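Local coordinates for major pollen allergen Jun a 1 (Juniperus ashei, PDB 1PXZ), which has low pectate lyase activity, cleaving polygalacturonan by elimination with calcium as cofactor, and is the major allergen of mountain cedar pollen, at residues C126-G132 / V145-D151; T44-P50 / M76-M82; T299-F303 / V329-N333. Numbering follows the deposited sequence.

Interaction 1: residues C126-G132 / V145-D151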
ATOM      1  N   CYS A 126      -9.786  10.862   4.092  1.00 12.17           N
ATOM      2  CA  CYS A 126      -9.490  11.512   2.826  1.00 10.30           C
ATOM      3  C   CYS A 126     -10.768  11.754   2.038  1.00 15.87           C
ATOM      4  O   CYS A 126     -11.703  10.955   2.052  1.00 18.07           O
ATOM      5  CB  CYS A 126      -8.521  10.679   1.969  1.00 14.62           C
ATOM      6  SG  CYS A 126      -6.990  10.303   2.866  1.00 19.44           S
ATOM      7  N   ASN A 127     -10.822  12.864   1.328  1.00 17.00           N
ATOM      8  CA  ASN A 127     -12.067  13.238   0.667  1.00 17.86           C
ATOM      9  C   ASN A 127     -11.876  13.636  -0.779  1.00 15.13           C
ATOM     10  O   ASN A 127     -10.755  13.965  -1.148  1.00 20.39           O
ATOM     11  CB  ASN A 127     -12.668  14.445   1.406  1.00 25.45           C
ATOM     12  CG  ASN A 127     -14.123  14.642   1.035  1.00 34.79           C
ATOM     13  OD1 ASN A 127     -14.510  15.708   0.561  1.00 71.76           O
ATOM     14  ND2 ASN A 127     -14.905  13.597   1.268  1.00 35.62           N
ATOM     15  N   THR A 128     -12.954  13.607  -1.544  1.00 21.91           N
ATOM     16  CA  THR A 128     -12.944  14.033  -2.937  1.00 20.45           C
ATOM     17  C   THR A 128     -12.333  15.423  -3.079  1.00 20.39           C
ATOM     18  O   THR A 128     -12.603  16.349  -2.318  1.00 20.54           O
ATOM     19  CB  THR A 128     -14.363  14.052  -3.530  1.00 23.89           C
ATOM     20  OG1 THR A 128     -14.848  12.699  -3.546  1.00 31.74           O
ATOM     21  CG2 THR A 128     -14.332  14.547  -4.973  1.00 23.03           C
ATOM     22  N   SER A 129     -11.460  15.580  -4.082  1.00 19.49           N
ATOM     23  CA  SER A 129     -10.885  16.929  -4.188  1.00 16.51           C
ATOM     24  C   SER A 129     -11.671  17.745  -5.201  1.00 18.83           C
ATOM     25  O   SER A 129     -12.495  17.231  -5.959  1.00 20.21           O
ATOM     26  CB  SER A 129      -9.414  16.834  -4.591  1.00 14.80           C
ATOM     27  OG  SER A 129      -9.332  16.338  -5.934  1.00 25.90           O
ATOM     28  N   VAL A 130     -11.380  19.038  -5.220  1.00 27.61           N
ATOM     29  CA  VAL A 130     -11.954  19.954  -6.194  1.00 27.17           C
ATOM     30  C   VAL A 130     -10.988  20.250  -7.330  1.00 24.59           C
ATOM     31  O   VAL A 130      -9.787  20.395  -7.094  1.00 20.95           O
ATOM     32  CB  VAL A 130     -12.320  21.276  -5.495  1.00 35.71           C
ATOM     33  CG1 VAL A 130     -12.789  22.295  -6.512  1.00 43.11           C
ATOM     34  CG2 VAL A 130     -13.371  20.973  -4.437  1.00 43.91           C
ATOM     35  N   LEU A 131     -11.514  20.308  -8.541  1.00 25.27           N
ATOM     36  CA  LEU A 131     -10.709  20.678  -9.710  1.00 23.81           C
ATOM     37  C   LEU A 131      -9.971  21.968  -9.396  1.00 27.42           C
ATOM     38  O   LEU A 131     -10.497  22.867  -8.721  1.00 28.79           O
ATOM     39  CB  LEU A 131     -11.640  20.806 -10.896  1.00 33.55           C
ATOM     40  CG  LEU A 131     -11.159  21.494 -12.164  1.00 43.40           C
ATOM     41  CD1 LEU A 131     -10.254  20.575 -12.972  1.00 53.19           C
ATOM     42  CD2 LEU A 131     -12.360  21.940 -12.988  1.00 42.45           C
ATOM     43  N   GLY A 132      -8.714  22.081  -9.827  1.00 25.75           N
ATOM     44  CA  GLY A 132      -7.960  23.278  -9.459  1.00 25.07           C
ATOM     45  C   GLY A 132      -6.490  23.155  -9.833  1.00 23.67           C
ATOM     46  O   GLY A 132      -6.047  22.070 -10.218  1.00 20.46           O
ATOM     47  N   VAL A 145      -5.422  20.056 -12.063  1.00 24.29           N
ATOM     48  CA  VAL A 145      -5.589  18.637 -11.695  1.00 19.46           C
ATOM     49  C   VAL A 145      -7.067  18.320 -11.647  1.00 20.96           C
ATOM     50  O   VAL A 145      -7.824  19.031 -10.983  1.00 22.53           O
ATOM     51  CB  VAL A 145      -4.919  18.370 -10.340  1.00 27.09           C
ATOM     52  CG1 VAL A 145      -5.333  17.026  -9.762  1.00 37.88           C
ATOM     53  CG2 VAL A 145      -3.402  18.439 -10.495  1.00 24.37           C
ATOM     54  N   HIS A 146      -7.582  17.303 -12.323  1.00 31.71           N
ATOM     55  CA  HIS A 146      -9.038  17.120 -12.247  1.00 38.03           C
ATOM     56  C   HIS A 146      -9.467  16.746 -10.834  1.00 34.54           C
ATOM     57  O   HIS A 146      -8.629  16.437  -9.982  1.00 22.24           O
ATOM     58  CB  HIS A 146      -9.484  16.057 -13.247  1.00 52.31           C
ATOM     59  CG  HIS A 146      -9.039  14.654 -12.973  1.00 78.91           C
ATOM     60  ND1 HIS A 146      -7.856  14.124 -13.435  1.00 87.25           N
ATOM     61  CD2 HIS A 146      -9.627  13.639 -12.295  1.00 88.93           C
ATOM     62  CE1 HIS A 146      -7.721  12.867 -13.053  1.00 88.65           C
ATOM     63  NE2 HIS A 146      -8.794  12.546 -12.349  1.00 91.54           N
ATOM     64  N   ALA A 147     -10.771  16.753 -10.571  1.00 26.38           N
ATOM     65  CA  ALA A 147     -11.295  16.253  -9.306  1.00 34.29           C
ATOM     66  C   ALA A 147     -10.878  14.812  -9.046  1.00 29.91           C
ATOM     67  O   ALA A 147     -11.064  13.958  -9.918  1.00 22.55           O
ATOM     68  CB  ALA A 147     -12.819  16.354  -9.318  1.00 40.47           C
ATOM     69  N   GLN A 148     -10.335  14.483  -7.874  1.00 21.10           N
ATOM     70  CA  GLN A 148      -9.877  13.105  -7.678  1.00 17.33           C
ATOM     71  C   GLN A 148     -10.641  12.375  -6.574  1.00 21.30           C
ATOM     72  O   GLN A 148     -11.106  12.976  -5.621  1.00 19.86           O
ATOM     73  CB  GLN A 148      -8.402  13.042  -7.281  1.00 22.81           C
ATOM     74  CG  GLN A 148      -7.440  13.854  -8.120  1.00 26.56           C
ATOM     75  CD  GLN A 148      -7.303  13.266  -9.511  1.00 31.61           C
ATOM     76  OE1 GLN A 148      -7.516  13.975 -10.493  1.00 33.57           O
ATOM     77  NE2 GLN A 148      -6.947  11.988  -9.546  1.00 22.61           N
ATOM     78  N   ASP A 149     -10.724  11.045  -6.679  1.00 24.42           N
ATOM     79  CA  ASP A 149     -11.320  10.243  -5.614  1.00 31.41           C
ATOM     80  C   ASP A 149     -10.605  10.476  -4.285  1.00 28.10           C
ATOM     81  O   ASP A 149      -9.419  10.784  -4.256  1.00 19.68           O
ATOM     82  CB  ASP A 149     -11.253   8.755  -5.961  1.00 28.04           C
ATOM     83  CG  ASP A 149     -12.366   8.288  -6.878  1.00 46.22           C
ATOM     84  OD1 ASP A 149     -13.105   9.135  -7.424  1.00 34.51           O
ATOM     85  OD2 ASP A 149     -12.499   7.053  -7.047  1.00 86.18           O
ATOM     86  N   GLY A 150     -11.323  10.306  -3.192  1.00 19.57           N
ATOM     87  CA  GLY A 150     -10.810  10.371  -1.842  1.00 19.91           C
ATOM     88  C   GLY A 150     -10.084   9.104  -1.417  1.00 14.28           C
ATOM     89  O   GLY A 150     -10.487   8.431  -0.466  1.00 15.67           O
ATOM     90  N   ASP A 151      -9.013   8.788  -2.132  1.00 15.24           N
ATOM     91  CA  ASP A 151      -8.159   7.656  -1.816  1.00 16.82           C
ATOM     92  C   ASP A 151      -7.039   8.096  -0.890  1.00 14.12           C
ATOM     93  O   ASP A 151      -6.532   9.213  -1.039  1.00 16.13           O
ATOM     94  CB  ASP A 151      -7.524   7.048  -3.070  1.00 17.39           C
ATOM     95  CG  ASP A 151      -8.527   6.518  -4.075  1.00 25.03           C
ATOM     96  OD1 ASP A 151      -9.601   6.049  -3.660  1.00 21.21           O
ATOM     97  OD2 ASP A 151      -8.252   6.584  -5.291  1.00 37.97           O
TER
HETATM   98  O   HOH W   1      -8.755  13.295  -3.114  1.00 19.56           O
HETATM   99  O   HOH W   2      -8.090  17.894  -7.596  1.00 23.67           O

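Interaction 2: residues T44-P50 / M76-M82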
ATOM      1  N   THR A  44       8.114  21.655   9.577  1.00 11.76           N
ATOM      2  CA  THR A  44       7.934  22.445  10.792  1.00 17.51           C
ATOM      3  C   THR A  44       6.592  23.164  10.804  1.00 19.42           C
ATOM      4  O   THR A  44       6.254  23.766  11.804  1.00 14.86           O
ATOM      5  CB  THR A  44       9.062  23.489  10.928  1.00 10.98           C
ATOM      6  OG1 THR A  44       9.078  24.287   9.733  1.00 14.97           O
ATOM      7  CG2 THR A  44      10.384  22.750  11.004  1.00 14.84           C
ATOM      8  N   SER A  45       5.837  23.104   9.717  1.00 11.66           N
ATOM      9  CA  SER A  45       4.573  23.816   9.606  1.00 11.56           C
ATOM     10  C   SER A  45       3.470  22.932   9.040  1.00 16.80           C
ATOM     11  O   SER A  45       3.766  22.087   8.185  1.00 11.84           O
ATOM     12  CB  SER A  45       4.736  25.018   8.672  1.00 12.40           C
ATOM     13  OG  SER A  45       3.472  25.527   8.327  1.00 13.86           O
ATOM     14  N   THR A  46       2.242  23.156   9.495  1.00 11.83           N
ATOM     15  CA  THR A  46       1.119  22.351   9.013  1.00 11.32           C
ATOM     16  C   THR A  46       0.429  23.003   7.835  1.00 21.14           C
ATOM     17  O   THR A  46      -0.595  22.504   7.368  1.00 15.32           O
ATOM     18  CB  THR A  46       0.094  22.132  10.140  1.00 22.34           C
ATOM     19  OG1 THR A  46      -0.398  23.414  10.564  1.00 17.96           O
ATOM     20  CG2 THR A  46       0.761  21.495  11.351  1.00 20.32           C
ATOM     21  N   ASP A  47       0.977  24.129   7.347  1.00 16.97           N
ATOM     22  CA  ASP A  47       0.316  24.877   6.293  1.00 11.62           C
ATOM     23  C   ASP A  47       0.424  24.150   4.951  1.00 16.34           C
ATOM     24  O   ASP A  47       1.275  23.270   4.814  1.00 13.27           O
ATOM     25  CB  ASP A  47       0.912  26.276   6.096  1.00 16.61           C
ATOM     26  CG  ASP A  47       0.705  27.227   7.253  1.00 37.61           C
ATOM     27  OD1 ASP A  47      -0.127  26.959   8.152  1.00 30.13           O
ATOM     28  OD2 ASP A  47       1.405  28.273   7.248  1.00 32.85           O
ATOM     29  N   ASP A  48      -0.435  24.580   4.039  1.00 13.81           N
ATOM     30  CA  ASP A  48      -0.449  24.070   2.676  1.00 18.25           C
ATOM     31  C   ASP A  48      -0.830  25.176   1.688  1.00 20.31           C
ATOM     32  O   ASP A  48      -1.933  25.711   1.787  1.00 13.64           O
ATOM     33  CB  ASP A  48      -1.429  22.891   2.496  1.00 13.49           C
ATOM     34  CG  ASP A  48      -1.247  22.192   1.154  1.00 15.59           C
ATOM     35  OD1 ASP A  48      -0.087  21.973   0.744  1.00 15.57           O
ATOM     36  OD2 ASP A  48      -2.242  21.820   0.492  1.00 13.89           O
ATOM     37  N   ASN A  49       0.052  25.488   0.754  1.00 15.11           N
ATOM     38  CA  ASN A  49      -0.248  26.331  -0.400  1.00  9.89           C
ATOM     39  C   ASN A  49       0.004  25.501  -1.662  1.00 11.69           C
ATOM     40  O   ASN A  49       1.138  25.307  -2.072  1.00 16.49           O
ATOM     41  CB  ASN A  49       0.589  27.611  -0.411  1.00 16.86           C
ATOM     42  CG  ASN A  49       0.179  28.522  -1.552  1.00 21.23           C
ATOM     43  OD1 ASN A  49      -0.367  28.095  -2.572  1.00 18.41           O
ATOM     44  ND2 ASN A  49       0.437  29.820  -1.402  1.00 18.38           N
ATOM     45  N   PRO A  50      -1.072  25.004  -2.260  1.00 16.08           N
ATOM     46  CA  PRO A  50      -0.962  24.078  -3.379  1.00 21.83           C
ATOM     47  C   PRO A  50      -0.165  24.590  -4.573  1.00 19.57           C
ATOM     48  O   PRO A  50       0.470  23.763  -5.242  1.00 16.97           O
ATOM     49  CB  PRO A  50      -2.419  23.857  -3.819  1.00 27.67           C
ATOM     50  CG  PRO A  50      -3.293  24.503  -2.820  1.00 28.76           C
ATOM     51  CD  PRO A  50      -2.460  25.281  -1.852  1.00 27.41           C
ATOM     52  N   MET A  76       1.447  16.275  14.236  1.00 10.37           N
ATOM     53  CA  MET A  76       0.780  17.155  13.292  1.00  8.84           C
ATOM     54  C   MET A  76      -0.474  16.524  12.700  1.00 13.70           C
ATOM     55  O   MET A  76      -0.353  15.411  12.182  1.00 13.74           O
ATOM     56  CB  MET A  76       1.726  17.450  12.121  1.00 12.26           C
ATOM     57  CG  MET A  76       2.734  18.534  12.444  1.00 26.97           C
ATOM     58  SD  MET A  76       3.754  18.900  10.990  1.00 20.19           S
ATOM     59  CE  MET A  76       4.990  19.924  11.815  1.00 26.26           C
ATOM     60  N   ASN A  77      -1.611  17.201  12.770  1.00 13.68           N
ATOM     61  CA  ASN A  77      -2.743  16.865  11.909  1.00  6.74           C
ATOM     62  C   ASN A  77      -2.719  17.799  10.712  1.00 13.09           C
ATOM     63  O   ASN A  77      -2.866  19.019  10.889  1.00 16.50           O
ATOM     64  CB  ASN A  77      -4.082  16.952  12.643  1.00 11.17           C
ATOM     65  CG  ASN A  77      -4.044  16.099  13.892  1.00 19.90           C
ATOM     66  OD1 ASN A  77      -3.432  15.034  13.889  1.00 18.99           O
ATOM     67  ND2 ASN A  77      -4.652  16.535  14.990  1.00 21.97           N
ATOM     68  N   ILE A  78      -2.507  17.248   9.525  1.00  7.70           N
ATOM     69  CA  ILE A  78      -2.398  18.126   8.354  1.00 10.68           C
ATOM     70  C   ILE A  78      -3.610  17.955   7.453  1.00 17.65           C
ATOM     71  O   ILE A  78      -3.983  16.831   7.098  1.00 15.47           O
ATOM     72  CB  ILE A  78      -1.106  17.847   7.555  1.00 13.73           C
ATOM     73  CG1 ILE A  78       0.187  18.191   8.283  1.00 15.05           C
ATOM     74  CG2 ILE A  78      -1.197  18.539   6.200  1.00 18.28           C
ATOM     75  CD1 ILE A  78       1.447  17.582   7.706  1.00 21.71           C
ATOM     76  N   LYS A  79      -4.230  19.087   7.106  1.00 13.31           N
ATOM     77  CA  LYS A  79      -5.353  19.049   6.172  1.00 16.68           C
ATOM     78  C   LYS A  79      -4.918  19.709   4.862  1.00 23.95           C
ATOM     79  O   LYS A  79      -4.720  20.929   4.791  1.00 15.99           O
ATOM     80  CB  LYS A  79      -6.623  19.725   6.708  1.00 17.42           C
ATOM     81  CG  LYS A  79      -7.798  19.635   5.726  1.00 15.13           C
ATOM     82  CD  LYS A  79      -9.076  20.224   6.309  1.00 22.58           C
ATOM     83  CE  LYS A  79     -10.258  20.058   5.372  1.00 24.96           C
ATOM     84  NZ  LYS A  79     -11.461  20.833   5.788  1.00 34.42           N
ATOM     85  N   LEU A  80      -4.755  18.902   3.820  1.00 11.18           N
ATOM     86  CA  LEU A  80      -4.291  19.477   2.553  1.00 13.23           C
ATOM     87  C   LEU A  80      -5.397  20.178   1.790  1.00 14.50           C
ATOM     88  O   LEU A  80      -6.582  19.836   1.905  1.00 11.63           O
ATOM     89  CB  LEU A  80      -3.674  18.379   1.679  1.00 12.64           C
ATOM     90  CG  LEU A  80      -2.465  17.664   2.276  1.00 14.19           C
ATOM     91  CD1 LEU A  80      -2.198  16.382   1.500  1.00 14.60           C
ATOM     92  CD2 LEU A  80      -1.239  18.564   2.262  1.00 14.86           C
ATOM     93  N   LYS A  81      -5.028  21.160   0.959  1.00 12.95           N
ATOM     94  CA  LYS A  81      -6.048  21.907   0.238  1.00 12.33           C
ATOM     95  C   LYS A  81      -6.291  21.345  -1.162  1.00 17.15           C
ATOM     96  O   LYS A  81      -7.334  21.616  -1.748  1.00 15.92           O
ATOM     97  CB  LYS A  81      -5.668  23.375   0.078  1.00 15.93           C
ATOM     98  CG  LYS A  81      -5.592  24.186   1.367  1.00 21.95           C
ATOM     99  CD  LYS A  81      -5.475  25.656   1.003  1.00 29.49           C
ATOM    100  CE  LYS A  81      -5.562  26.568   2.212  1.00 36.73           C
ATOM    101  NZ  LYS A  81      -4.609  26.198   3.286  1.00 31.75           N
ATOM    102  N   MET A  82      -5.310  20.604  -1.669  1.00  9.42           N
ATOM    103  CA  MET A  82      -5.400  19.948  -2.962  1.00  9.24           C
ATOM    104  C   MET A  82      -4.656  18.610  -2.904  1.00 10.56           C
ATOM    105  O   MET A  82      -3.900  18.413  -1.950  1.00 11.80           O
ATOM    106  CB  MET A  82      -4.802  20.830  -4.061  1.00 12.81           C
ATOM    107  CG  MET A  82      -5.626  22.091  -4.339  1.00 14.62           C
ATOM    108  SD  MET A  82      -7.215  21.757  -5.114  1.00 20.38           S
ATOM    109  CE  MET A  82      -6.692  21.287  -6.765  1.00 12.33           C
TER
HETATM  110  O   HOH W   3      -3.288  21.606   7.874  1.00 23.14           O

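Interaction 3: residues T299-F303 / V329-N333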
ATOM      1  N   THR A 299      -1.332 -21.411  -0.385  1.00  5.47           N
ATOM      2  CA  THR A 299      -0.289 -22.247   0.182  1.00  8.35           C
ATOM      3  C   THR A 299      -0.050 -21.985   1.656  1.00 11.17           C
ATOM      4  O   THR A 299       0.305 -20.842   1.983  1.00 15.16           O
ATOM      5  CB  THR A 299       1.047 -21.977  -0.559  1.00 16.30           C
ATOM      6  OG1 THR A 299       0.804 -22.116  -1.976  1.00 26.67           O
ATOM      7  CG2 THR A 299       2.116 -22.970  -0.155  1.00 20.23           C
ATOM      8  N   ARG A 300      -0.196 -22.963   2.527  1.00  8.14           N
ATOM      9  CA  ARG A 300       0.032 -22.859   3.968  1.00 10.51           C
ATOM     10  C   ARG A 300      -0.744 -21.716   4.618  1.00 10.05           C
ATOM     11  O   ARG A 300      -0.302 -21.139   5.606  1.00 11.66           O
ATOM     12  CB  ARG A 300       1.537 -22.722   4.262  1.00 14.81           C
ATOM     13  CG  ARG A 300       2.297 -23.915   3.657  1.00 19.85           C
ATOM     14  CD  ARG A 300       3.781 -23.889   3.946  1.00 23.19           C
ATOM     15  NE  ARG A 300       4.434 -22.822   3.184  1.00 25.15           N
ATOM     16  CZ  ARG A 300       5.197 -21.874   3.716  1.00 28.38           C
ATOM     17  NH1 ARG A 300       5.425 -21.843   5.019  1.00 31.76           N
ATOM     18  NH2 ARG A 300       5.736 -20.954   2.926  1.00 25.30           N
ATOM     19  N   ASP A 301      -1.897 -21.406   4.055  1.00 10.93           N
ATOM     20  CA  ASP A 301      -2.839 -20.451   4.660  1.00  9.01           C
ATOM     21  C   ASP A 301      -3.479 -21.087   5.876  1.00 13.93           C
ATOM     22  O   ASP A 301      -3.543 -22.310   6.000  1.00 13.50           O
ATOM     23  CB  ASP A 301      -3.893 -20.033   3.644  1.00 10.32           C
ATOM     24  CG  ASP A 301      -3.415 -19.043   2.588  1.00 15.89           C
ATOM     25  OD1 ASP A 301      -2.480 -18.253   2.873  1.00 12.22           O
ATOM     26  OD2 ASP A 301      -3.973 -19.030   1.459  1.00 14.08           O
ATOM     27  N   ALA A 302      -3.958 -20.273   6.809  1.00  9.50           N
ATOM     28  CA  ALA A 302      -4.713 -20.795   7.951  1.00 10.04           C
ATOM     29  C   ALA A 302      -6.151 -20.284   7.872  1.00 18.32           C
ATOM     30  O   ALA A 302      -6.324 -19.142   7.425  1.00 12.22           O
ATOM     31  CB  ALA A 302      -4.048 -20.419   9.255  1.00 11.28           C
ATOM     32  N   PHE A 303      -7.133 -21.087   8.279  1.00 11.67           N
ATOM     33  CA  PHE A 303      -8.539 -20.731   8.088  1.00 10.13           C
ATOM     34  C   PHE A 303      -9.287 -20.875   9.405  1.00 14.91           C
ATOM     35  O   PHE A 303      -9.242 -21.915  10.037  1.00 18.20           O
ATOM     36  CB  PHE A 303      -9.240 -21.603   7.027  1.00 11.24           C
ATOM     37  CG  PHE A 303      -8.553 -21.455   5.675  1.00 13.14           C
ATOM     38  CD1 PHE A 303      -8.901 -20.428   4.831  1.00  8.71           C
ATOM     39  CD2 PHE A 303      -7.561 -22.329   5.267  1.00 13.02           C
ATOM     40  CE1 PHE A 303      -8.263 -20.263   3.613  1.00  8.62           C
ATOM     41  CE2 PHE A 303      -6.909 -22.183   4.056  1.00 14.05           C
ATOM     42  CZ  PHE A 303      -7.267 -21.142   3.227  1.00  9.59           C
ATOM     43  N   VAL A 329       8.431 -16.861   3.943  1.00 12.35           N
ATOM     44  CA  VAL A 329       7.031 -16.821   4.335  1.00 11.46           C
ATOM     45  C   VAL A 329       6.767 -17.985   5.282  1.00 17.69           C
ATOM     46  O   VAL A 329       7.056 -19.144   4.938  1.00 14.75           O
ATOM     47  CB  VAL A 329       6.126 -16.873   3.098  1.00  9.08           C
ATOM     48  CG1 VAL A 329       4.657 -16.760   3.490  1.00  8.83           C
ATOM     49  CG2 VAL A 329       6.479 -15.757   2.113  1.00 12.61           C
ATOM     50  N   GLU A 330       6.254 -17.694   6.477  1.00 11.79           N
ATOM     51  CA  GLU A 330       5.895 -18.741   7.431  1.00 10.65           C
ATOM     52  C   GLU A 330       4.492 -19.267   7.189  1.00 12.35           C
ATOM     53  O   GLU A 330       3.734 -18.685   6.411  1.00  9.95           O
ATOM     54  CB  GLU A 330       5.933 -18.181   8.860  1.00 10.40           C
ATOM     55  CG  GLU A 330       7.208 -17.389   9.106  1.00 20.56           C
ATOM     56  CD  GLU A 330       8.397 -18.302   9.297  1.00 29.97           C
ATOM     57  OE1 GLU A 330       8.145 -19.483   9.624  1.00 40.38           O
ATOM     58  OE2 GLU A 330       9.544 -17.845   9.115  1.00 60.72           O
ATOM     59  N   ASN A 331       4.159 -20.361   7.870  1.00  9.43           N
ATOM     60  CA  ASN A 331       2.811 -20.886   7.874  1.00  9.21           C
ATOM     61  C   ASN A 331       1.792 -19.872   8.397  1.00 13.12           C
ATOM     62  O   ASN A 331       2.152 -19.047   9.236  1.00 10.39           O
ATOM     63  CB  ASN A 331       2.750 -22.107   8.802  1.00 14.09           C
ATOM     64  CG  ASN A 331       1.374 -22.744   8.679  1.00 33.26           C
ATOM     65  OD1 ASN A 331       0.414 -22.312   9.320  1.00 34.23           O
ATOM     66  ND2 ASN A 331       1.310 -23.764   7.831  1.00 39.24           N
ATOM     67  N   GLY A 332       0.554 -19.958   7.929  1.00 11.74           N
ATOM     68  CA  GLY A 332      -0.457 -18.975   8.316  1.00 11.72           C
ATOM     69  C   GLY A 332      -0.736 -18.926   9.792  1.00 14.65           C
ATOM     70  O   GLY A 332      -1.226 -17.940  10.365  1.00 14.32           O
ATOM     71  N   ASN A 333      -0.422 -20.008  10.512  1.00 12.34           N
ATOM     72  CA  ASN A 333      -0.608 -19.919  11.962  1.00 14.01           C
ATOM     73  C   ASN A 333       0.307 -18.864  12.562  1.00 14.50           C
ATOM     74  O   ASN A 333       0.047 -18.390  13.673  1.00 17.80           O
ATOM     75  CB  ASN A 333      -0.328 -21.284  12.605  1.00 21.07           C
ATOM     76  CG  ASN A 333       1.055 -21.779  12.237  1.00 31.41           C
ATOM     77  OD1 ASN A 333       1.826 -21.030  11.629  1.00 84.67           O
ATOM     78  ND2 ASN A 333       1.375 -23.019  12.586  1.00 56.67           N
TER
HETATM   79  O   HOH W   4      -2.121 -23.548   8.200  1.00 27.68           O

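Interaction 1: residues C126-G132 / V145-D151
A loop thrown out from a β-helix can be held by pairing its two stems, and residues 126-132 and 145-151 illustrate the principle. At Val-145 the pairing is that of the hairpin: it forms an antiparallel hydrogen-bonded pair with Gly-132, Val-145 N donating to Gly-132 O at 2.8 Å, while the return bond from Gly-132 N to Val-145 O is weak at 3.4 Å. Val-145 O also receives a CA-H...O contact from Leu-131 CA at 3.6 Å. Beyond this pair the ladder gives way to less regular bonding. His-146 O accepts a 2.8 Å bond from water W 2, which in turn accepts from Ser-129 OG at 2.6 Å. Ala-147 places its CB 3.5 Å from Ser-129 O. Gln-148 then bonds through its backbone: its N donates to Ser-129 OG at 2.9 Å and its O accepts from Ser-129 N at 3.0 Å, so one serine serves both polar groups. Water W 1 lies 2.8 Å from Asp-149 O and 2.9 Å from Asn-127 O. Gly-150, centre of an inverse γ-turn, brings its CA to 3.6 Å from Asn-127 C; a β-carbon here would collide with Cys-126 O. Asp-151 points away, its OD1 bonded to Gly-174 N. It lies beside Asp-173 and Asp-177, which by similarity bind calcium together with Asp-149. The paired stems thus join the hairpin of strands 132-137 and 141-145 to the coils, entering after strand 122-124, where Cys-126 is disulfide-bonded to Cys-107, and leaving into strand 153-156.

Interaction 2: residues T44-P50 / M76-M82
Thr-46 lays its methyl CG2 against Met-76 CG at 3.7 Å, and the terminal CE of the same methionine reaches to 3.8 Å from Thr-44 C. An ST turn, with Asp-47 N donating to Ser-45 OG at 3.0 Å, shapes the chain around this threonine. Water W 3 fills the gap that follows, donating to Thr-46 O at 2.9 Å and accepting from Lys-79 N at 2.8 Å. The two segments run only 12° apart end to end, as successive coils of a parallel β-helix do. Strand 39-43 leads into residues 44-50, which lie alongside 76-82 near the N-terminal end of that helix, whereas strand 76-78 pairs on with strand 99-102. Here, then, a side chain takes over part of the bonding between coils: Asp-48 points toward its neighbour and OD2 accepts from Lys-81 N at 2.9 Å in a nearly straight bond. Its OD1 forms a salt bridge with Arg-59 of helix 58-63, which also bonds to Met-82 O. Lys-81 reaches across, and its NZ donates to Asp-48 O at 3.1 Å. Pro-50 CG packs on Met-82 CG at 3.7 Å; residues 76-82 fall within an experimentally mapped IgE-binding region.

Interaction 3: residues T299-F303 / V329-N333
A corner of a β-helix can be covered by a later part of the chain, as residues 299-303 and 329-333 illustrate. Main-chain bonding comes first. Arg-300 adopts a left-handed conformation (phi/psi 53/30) at the corner between strands 296-299 and 302-304, and its O accepts from Gly-332 N at 2.7 Å. Side-chain bonding runs from the same arginine: both NH1, at 3.2 Å, and NH2, at 3.0 Å, donate to Val-329 O, which lies at the edge of the guanidinium near its plane. One residue thus holds the second segment at two points, and NH2 is further engaged in a salt bridge with Glu-264. Water adds a third link, W 4 donating to Asp-301 O at 2.9 Å and to Asn-331 OD1 at 3.0 Å. That same OD1 accepts from Asn-333 N at 2.7 Å, an Asx turn that leads into the 3-10 segment. Van der Waals contact completes the set: Ala-302 CB touches Gly-332 C at 3.7 Å, and the approach is close enough that a β-carbon on Gly-332 would clash with Ala-302 N. The first segment lies within a region, 296-306, found to bind IgE. Asp-301 bonds to Ser-298 of the strand leading into the corner, and to Ser-263 and Asn-266 of the preceding coil; strand 302-304 pairs in parallel with 267-269, and the crossing chain, before entering helix 335-338, rests Val-329 on His-239 and Ala-241 of strand 237-241.

From the N terminus, interaction 2 closes first, joining the chain after strand 39-43 to strand 76-78 and its continuation, around an excursion that includes helix 58-63. Interaction 1 follows, closing the excursion that carries the hairpin 132-137/141-145. Interaction 3 closes last, bringing the chain that leaves strand 302-304 back against its corner. The three lie in series; none nests within or crosses another. Interactions 1 and 2 nevertheless touch, Met-82 CE lying 3.2 Å from Val-130 O and 3.6 Å from Gly-132 CA. Interaction 3 sits on the opposite side of the chain's centre, its centre about 39 and 42 Å from those of interactions 1 and 2.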